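Local coordinates for protein pyridoxine 4-oxidase (Mesorhizobium loti, PDB 4HA6) that probably oxidises pyridoxine at its 4-position hydroxymethyl group, using FAD as cofactor, as a member of the GMC oxidoreductase family, at residues Leu359-Val371 against Ile384-Phe398. Numbering follows the deposited sequence. Where two conformers were deposited one is given.
Sequences LFGITHPTSRGSV and IDPAYLQTGRDRERF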
loop_
_atom_site.group_PDB
_atom_site.type_symbol
_atom_site.label_atom_id
_atom_site.label_comp_id
_atom_site.label_asym_id
_atom_site.label_seq_id
_atom_site.Cartn_x
_atom_site.Cartn_y
_atom_site.Cartn_z
ATOM N N LEU A 359 -17.268 1.847 -5.419
ATOM C CA LEU A 359 -16.236 0.855 -5.618
ATOM C C LEU A 359 -16.449 -0.212 -4.560
ATOM O O LEU A 359 -16.894 0.087 -3.446
ATOM C CB LEU A 359 -14.866 1.513 -5.491
ATOM C CG LEU A 359 -14.730 2.774 -6.352
ATOM C CD1 LEU A 359 -13.423 3.491 -6.084
ATOM C CD2 LEU A 359 -14.856 2.434 -7.836
ATOM N N PHE A 360 -16.184 -1.462 -4.908
ATOM C CA PHE A 360 -16.478 -2.560 -3.984
ATOM C C PHE A 360 -15.305 -3.525 -4.025
ATOM O O PHE A 360 -14.696 -3.745 -5.099
ATOM C CB PHE A 360 -17.820 -3.233 -4.328
ATOM C CG PHE A 360 -17.899 -3.747 -5.745
ATOM C CD1 PHE A 360 -18.372 -2.932 -6.772
ATOM C CD2 PHE A 360 -17.474 -5.043 -6.052
ATOM C CE1 PHE A 360 -18.427 -3.393 -8.095
ATOM C CE2 PHE A 360 -17.528 -5.524 -7.375
ATOM C CZ PHE A 360 -18.002 -4.690 -8.396
ATOM N N GLY A 361 -14.941 -4.062 -2.863
ATOM C CA GLY A 361 -13.743 -4.888 -2.775
ATOM C C GLY A 361 -13.852 -5.873 -1.630
ATOM O O GLY A 361 -14.824 -5.821 -0.871
ATOM N N ILE A 362 -12.880 -6.780 -1.508
ATOM C CA ILE A 362 -12.814 -7.655 -0.338
ATOM C C ILE A 362 -11.575 -7.262 0.453
ATOM O O ILE A 362 -10.577 -6.800 -0.124
ATOM C CB ILE A 362 -12.757 -9.158 -0.722
ATOM C CG1 ILE A 362 -11.510 -9.465 -1.574
ATOM C CG2 ILE A 362 -14.036 -9.560 -1.449
ATOM C CD1 ILE A 362 -11.309 -10.946 -1.808
ATOM N N THR A 363 -11.622 -7.426 1.771
ATOM C CA THR A 363 -10.579 -6.810 2.594
ATOM C C THR A 363 -9.402 -7.709 2.897
ATOM O O THR A 363 -8.309 -7.211 3.199
ATOM C CB THR A 363 -11.139 -6.307 3.928
ATOM O OG1 THR A 363 -11.940 -7.335 4.520
ATOM C CG2 THR A 363 -11.981 -5.058 3.717
ATOM N N HIS A 364 -9.613 -9.027 2.848
ATOM C CA HIS A 364 -8.549 -9.981 3.185
ATOM C C HIS A 364 -8.518 -11.135 2.169
ATOM O O HIS A 364 -8.908 -12.261 2.491
ATOM C CB HIS A 364 -8.770 -10.521 4.605
ATOM C CG HIS A 364 -8.804 -9.453 5.654
ATOM N ND1 HIS A 364 -9.960 -8.789 6.001
ATOM C CD2 HIS A 364 -7.812 -8.892 6.394
ATOM C CE1 HIS A 364 -9.688 -7.894 6.938
ATOM N NE2 HIS A 364 -8.389 -7.927 7.184
ATOM N N PRO A 365 -8.059 -10.862 0.933
ATOM C CA PRO A 365 -8.041 -11.930 -0.084
ATOM C C PRO A 365 -7.176 -13.107 0.353
ATOM O O PRO A 365 -6.120 -12.897 0.986
ATOM C CB PRO A 365 -7.401 -11.251 -1.308
ATOM C CG PRO A 365 -6.650 -10.043 -0.750
ATOM C CD PRO A 365 -7.488 -9.597 0.434
ATOM N N THR A 366 -7.626 -14.321 0.041
ATOM C CA THR A 366 -6.872 -15.514 0.392
ATOM C C THR A 366 -6.016 -15.985 -0.763
ATOM O O THR A 366 -5.144 -16.821 -0.558
ATOM C CB THR A 366 -7.767 -16.682 0.904
ATOM O OG1 THR A 366 -8.635 -17.132 -0.143
ATOM C CG2 THR A 366 -8.597 -16.225 2.074
ATOM N N SER A 367 -6.255 -15.462 -1.972
ATOM C CA SER A 367 -5.364 -15.752 -3.102
ATOM C C SER A 367 -3.943 -15.259 -2.814
ATOM O O SER A 367 -3.739 -14.322 -2.027
ATOM C CB SER A 367 -5.876 -15.112 -4.402
ATOM O OG SER A 367 -7.210 -15.518 -4.674
ATOM N N ARG A 368 -2.964 -15.901 -3.444
ATOM C CA ARG A 368 -1.559 -15.570 -3.220
ATOM C C ARG A 368 -0.809 -15.709 -4.533
ATOM O O ARG A 368 -0.959 -16.719 -5.233
ATOM C CB ARG A 368 -0.945 -16.495 -2.168
ATOM C CG ARG A 368 -1.482 -16.304 -0.751
ATOM C CD ARG A 368 -1.070 -14.935 -0.189
ATOM N NE ARG A 368 -1.445 -14.785 1.219
ATOM C CZ ARG A 368 -2.667 -14.471 1.644
ATOM N NH1 ARG A 368 -3.659 -14.268 0.777
ATOM N NH2 ARG A 368 -2.901 -14.349 2.948
ATOM N N GLY A 369 -0.026 -14.693 -4.885
ATOM C CA GLY A 369 0.680 -14.727 -6.146
ATOM C C GLY A 369 2.183 -14.719 -5.987
ATOM O O GLY A 369 2.716 -15.122 -4.941
ATOM N N SER A 370 2.885 -14.261 -7.023
ATOM C CA SER A 370 4.349 -14.286 -6.961
ATOM C C SER A 370 4.946 -13.243 -7.878
ATOM O O SER A 370 4.294 -12.807 -8.836
ATOM C CB SER A 370 4.882 -15.663 -7.351
ATOM O OG SER A 370 4.638 -15.935 -8.732
ATOM N N VAL A 371 6.167 -12.821 -7.551
ATOM C CA VAL A 371 6.983 -11.987 -8.440
ATOM C C VAL A 371 8.302 -12.722 -8.654
ATOM O O VAL A 371 8.908 -13.211 -7.690
ATOM C CB VAL A 371 7.312 -10.614 -7.817
ATOM C CG1 VAL A 371 7.899 -9.682 -8.876
ATOM C CG2 VAL A 371 6.079 -9.989 -7.205
ATOM N N ILE A 384 5.066 -10.718 -12.863
ATOM C CA ILE A 384 4.196 -10.457 -11.720
ATOM C C ILE A 384 2.849 -11.142 -11.926
ATOM O O ILE A 384 2.083 -10.775 -12.833
ATOM C CB ILE A 384 3.954 -8.942 -11.548
ATOM C CG1 ILE A 384 5.272 -8.207 -11.306
ATOM C CG2 ILE A 384 2.955 -8.668 -10.414
ATOM C CD1 ILE A 384 5.201 -6.710 -11.640
ATOM N N ASP A 385 2.568 -12.146 -11.097
ATOM C CA ASP A 385 1.285 -12.838 -11.163
ATOM C C ASP A 385 0.568 -12.694 -9.836
ATOM O O ASP A 385 0.781 -13.504 -8.947
ATOM C CB ASP A 385 1.484 -14.327 -11.475
ATOM C CG ASP A 385 0.187 -15.131 -11.361
ATOM O OD1 ASP A 385 0.257 -16.368 -11.178
ATOM O OD2 ASP A 385 -0.907 -14.528 -11.445
ATOM N N PRO A 386 -0.304 -11.672 -9.705
ATOM C CA PRO A 386 -1.005 -11.461 -8.441
ATOM C C PRO A 386 -2.018 -12.573 -8.131
ATOM O O PRO A 386 -2.505 -12.592 -7.004
ATOM C CB PRO A 386 -1.735 -10.120 -8.653
ATOM C CG PRO A 386 -1.804 -9.947 -10.150
ATOM C CD PRO A 386 -0.567 -10.597 -10.678
ATOM N N ALA A 387 -2.319 -13.453 -9.094
ATOM C CA ALA A 387 -3.310 -14.534 -8.912
ATOM C C ALA A 387 -4.662 -13.997 -8.453
ATOM O O ALA A 387 -5.295 -14.555 -7.550
ATOM C CB ALA A 387 -2.802 -15.592 -7.931
ATOM N N TYR A 388 -5.108 -12.915 -9.083
ATOM C CA TYR A 388 -6.345 -12.265 -8.664
ATOM C C TYR A 388 -7.533 -13.226 -8.770
ATOM O O TYR A 388 -7.655 -13.977 -9.749
ATOM C CB TYR A 388 -6.622 -11.024 -9.518
ATOM C CG TYR A 388 -5.790 -9.786 -9.242
ATOM C CD1 TYR A 388 -5.376 -8.979 -10.296
ATOM C CD2 TYR A 388 -5.470 -9.381 -7.939
ATOM C CE1 TYR A 388 -4.656 -7.825 -10.085
ATOM C CE2 TYR A 388 -4.730 -8.205 -7.714
ATOM C CZ TYR A 388 -4.328 -7.440 -8.804
ATOM O OH TYR A 388 -3.602 -6.276 -8.655
ATOM N N LEU A 389 -8.403 -13.191 -7.762
ATOM C CA LEU A 389 -9.641 -13.982 -7.750
ATOM C C LEU A 389 -9.453 -15.477 -8.018
ATOM O O LEU A 389 -10.261 -16.078 -8.732
ATOM C CB LEU A 389 -10.644 -13.412 -8.760
ATOM C CG LEU A 389 -11.590 -12.292 -8.293
ATOM C CD1 LEU A 389 -11.106 -11.605 -7.016
ATOM C CD2 LEU A 389 -11.839 -11.276 -9.408
ATOM N N GLN A 390 -8.417 -16.087 -7.449
ATOM C CA GLN A 390 -8.164 -17.493 -7.767
ATOM C C GLN A 390 -8.830 -18.465 -6.777
ATOM O O GLN A 390 -8.961 -19.660 -7.048
ATOM C CB GLN A 390 -6.662 -17.757 -7.898
ATOM C CG GLN A 390 -6.287 -18.723 -9.042
ATOM C CD GLN A 390 -6.652 -18.188 -10.432
ATOM O OE1 GLN A 390 -5.890 -17.437 -11.040
ATOM N NE2 GLN A 390 -7.821 -18.575 -10.935
ATOM N N THR A 391 -9.257 -17.953 -5.632
ATOM C CA THR A 391 -9.869 -18.806 -4.632
ATOM C C THR A 391 -11.385 -18.667 -4.674
ATOM O O THR A 391 -11.918 -17.634 -5.110
ATOM C CB THR A 391 -9.355 -18.464 -3.221
ATOM O OG1 THR A 391 -9.700 -17.101 -2.888
ATOM C CG2 THR A 391 -7.841 -18.650 -3.158
ATOM N N GLY A 392 -12.090 -19.696 -4.223
ATOM C CA GLY A 392 -13.546 -19.619 -4.178
ATOM C C GLY A 392 -14.037 -18.622 -3.152
ATOM O O GLY A 392 -15.073 -17.963 -3.343
ATOM N N ARG A 393 -13.281 -18.502 -2.061
ATOM C CA ARG A 393 -13.586 -17.548 -1.002
ATOM C C ARG A 393 -13.520 -16.111 -1.533
ATOM O O ARG A 393 -14.458 -15.314 -1.323
ATOM C CB ARG A 393 -12.617 -17.753 0.173
ATOM C CG ARG A 393 -12.812 -16.812 1.370
ATOM C CD ARG A 393 -14.190 -16.981 1.994
ATOM N NE ARG A 393 -14.205 -16.701 3.428
ATOM C CZ ARG A 393 -15.101 -17.215 4.266
ATOM N NH1 ARG A 393 -16.040 -18.034 3.803
ATOM N NH2 ARG A 393 -15.063 -16.917 5.560
ATOM N N ASP A 394 -12.437 -15.785 -2.243
ATOM C CA ASP A 394 -12.272 -14.439 -2.820
ATOM C C ASP A 394 -13.414 -14.108 -3.784
ATOM O O ASP A 394 -13.900 -12.981 -3.823
ATOM C CB ASP A 394 -10.937 -14.319 -3.573
ATOM C CG ASP A 394 -9.739 -14.214 -2.644
ATOM O OD1 ASP A 394 -9.929 -14.273 -1.407
ATOM O OD2 ASP A 394 -8.597 -14.091 -3.150
ATOM N N ARG A 395 -13.826 -15.095 -4.579
ATOM C CA ARG A 395 -14.885 -14.876 -5.555
ATOM C C ARG A 395 -16.241 -14.724 -4.868
ATOM O O ARG A 395 -17.042 -13.862 -5.242
ATOM C CB ARG A 395 -14.908 -16.010 -6.594
ATOM C CG ARG A 395 -13.698 -15.996 -7.545
ATOM C CD ARG A 395 -13.673 -17.201 -8.501
ATOM N NE ARG A 395 -14.934 -17.371 -9.224
ATOM C CZ ARG A 395 -15.030 -17.766 -10.489
ATOM N NH1 ARG A 395 -13.938 -18.026 -11.196
ATOM N NH2 ARG A 395 -16.222 -17.896 -11.051
ATOM N N GLU A 396 -16.484 -15.553 -3.853
ATOM C CA GLU A 396 -17.754 -15.534 -3.119
ATOM C C GLU A 396 -17.925 -14.219 -2.355
ATOM O O GLU A 396 -18.982 -13.567 -2.452
ATOM C CB GLU A 396 -17.848 -16.748 -2.175
ATOM C CG GLU A 396 -19.201 -16.928 -1.436
ATOM C CD GLU A 396 -19.342 -16.031 -0.198
ATOM O OE1 GLU A 396 -18.300 -15.619 0.365
ATOM O OE2 GLU A 396 -20.496 -15.742 0.221
ATOM N N ARG A 397 -16.882 -13.829 -1.617
ATOM C CA ARG A 397 -16.855 -12.559 -0.890
ATOM C C ARG A 397 -17.068 -11.324 -1.794
ATOM O O ARG A 397 -17.714 -10.356 -1.376
ATOM C CB ARG A 397 -15.535 -12.413 -0.121
ATOM C CG ARG A 397 -15.421 -13.283 1.111
ATOM C CD ARG A 397 -16.237 -12.673 2.245
ATOM N NE ARG A 397 -16.257 -13.502 3.449
ATOM C CZ ARG A 397 -17.311 -14.211 3.849
ATOM N NH1 ARG A 397 -18.442 -14.201 3.137
ATOM N NH2 ARG A 397 -17.235 -14.926 4.962
ATOM N N PHE A 398 -16.516 -11.343 -3.010
ATOM C CA PHE A 398 -16.702 -10.225 -3.949
ATOM C C PHE A 398 -18.154 -10.112 -4.426
ATOM O O PHE A 398 -18.610 -9.016 -4.758
ATOM C CB PHE A 398 -15.787 -10.367 -5.167
ATOM C CG PHE A 398 -14.773 -9.255 -5.305
ATOM C CD1 PHE A 398 -15.174 -7.965 -5.633
ATOM C CD2 PHE A 398 -13.421 -9.509 -5.126
ATOM C CE1 PHE A 398 -14.219 -6.927 -5.762
ATOM C CE2 PHE A 398 -12.468 -8.490 -5.249
ATOM C CZ PHE A 398 -12.871 -7.199 -5.570
HETATM O O HOH W 1 -11.253 -13.279 1.066
HETATM O O HOH W 2 2.109 -16.941 -9.230
#
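Ile362 lays its two branches across the first two turns of helix 392-409: Ile362 CG2 reaches the backbone at Phe398 N (3.4 Å) and the CB of Arg397, while CD1 ends against the carboxylate of Asp394. The Phe398 ring turns one face to the backbone N of Ile362 and meets Phe360 rim to rim, Phe398 CD1 to Phe360 CD2 at 3.7 Å, with the planes at 80°. Beyond this apolar patch the contact illustrates how a buried carboxylate can pin a loop to a helix. With CG anti to its carbonyl carbon (chi1 -75°), Asp394 extends both oxygens to the loop after strand 359-362. Asp394 OD1 takes Thr366 N on its syn lone pair (2.7 Å), almost straight at 169°, and also receives a water held by His364 O. Asp394 OD2 accepts twice, from Ser367 N at 3.0 Å and from Ser367 OG at 2.5 Å, both arriving over the same face of the carboxylate. Four donors thus fix its rotation and probably stabilise its negative charge. Ser367 OG in turn accepts from Gln390 N (3.1 Å), tying the turn 387-390 to the same site. An asparagine in place of Asp394 would probably turn its NH2 toward either Thr366 N or the Ser367 pair, leaving a donor there without its acceptor. Farther along, Ser370 and Asp385 form an antiparallel hydrogen-bonded pair; Gly369 CA makes a CA-H...O contact with Asp385 O (3.1 Å), and a CB there would run into Asp385 O and Pro386. Altogether the loop and helix start link the hairpin of strands 370-372 and 383-385 to the larger antiparallel sheet, where strand 355-362 pairs with 293-302 and 333-338 while Phe360 and Phe398 pack on Ile437 of helix 430-440.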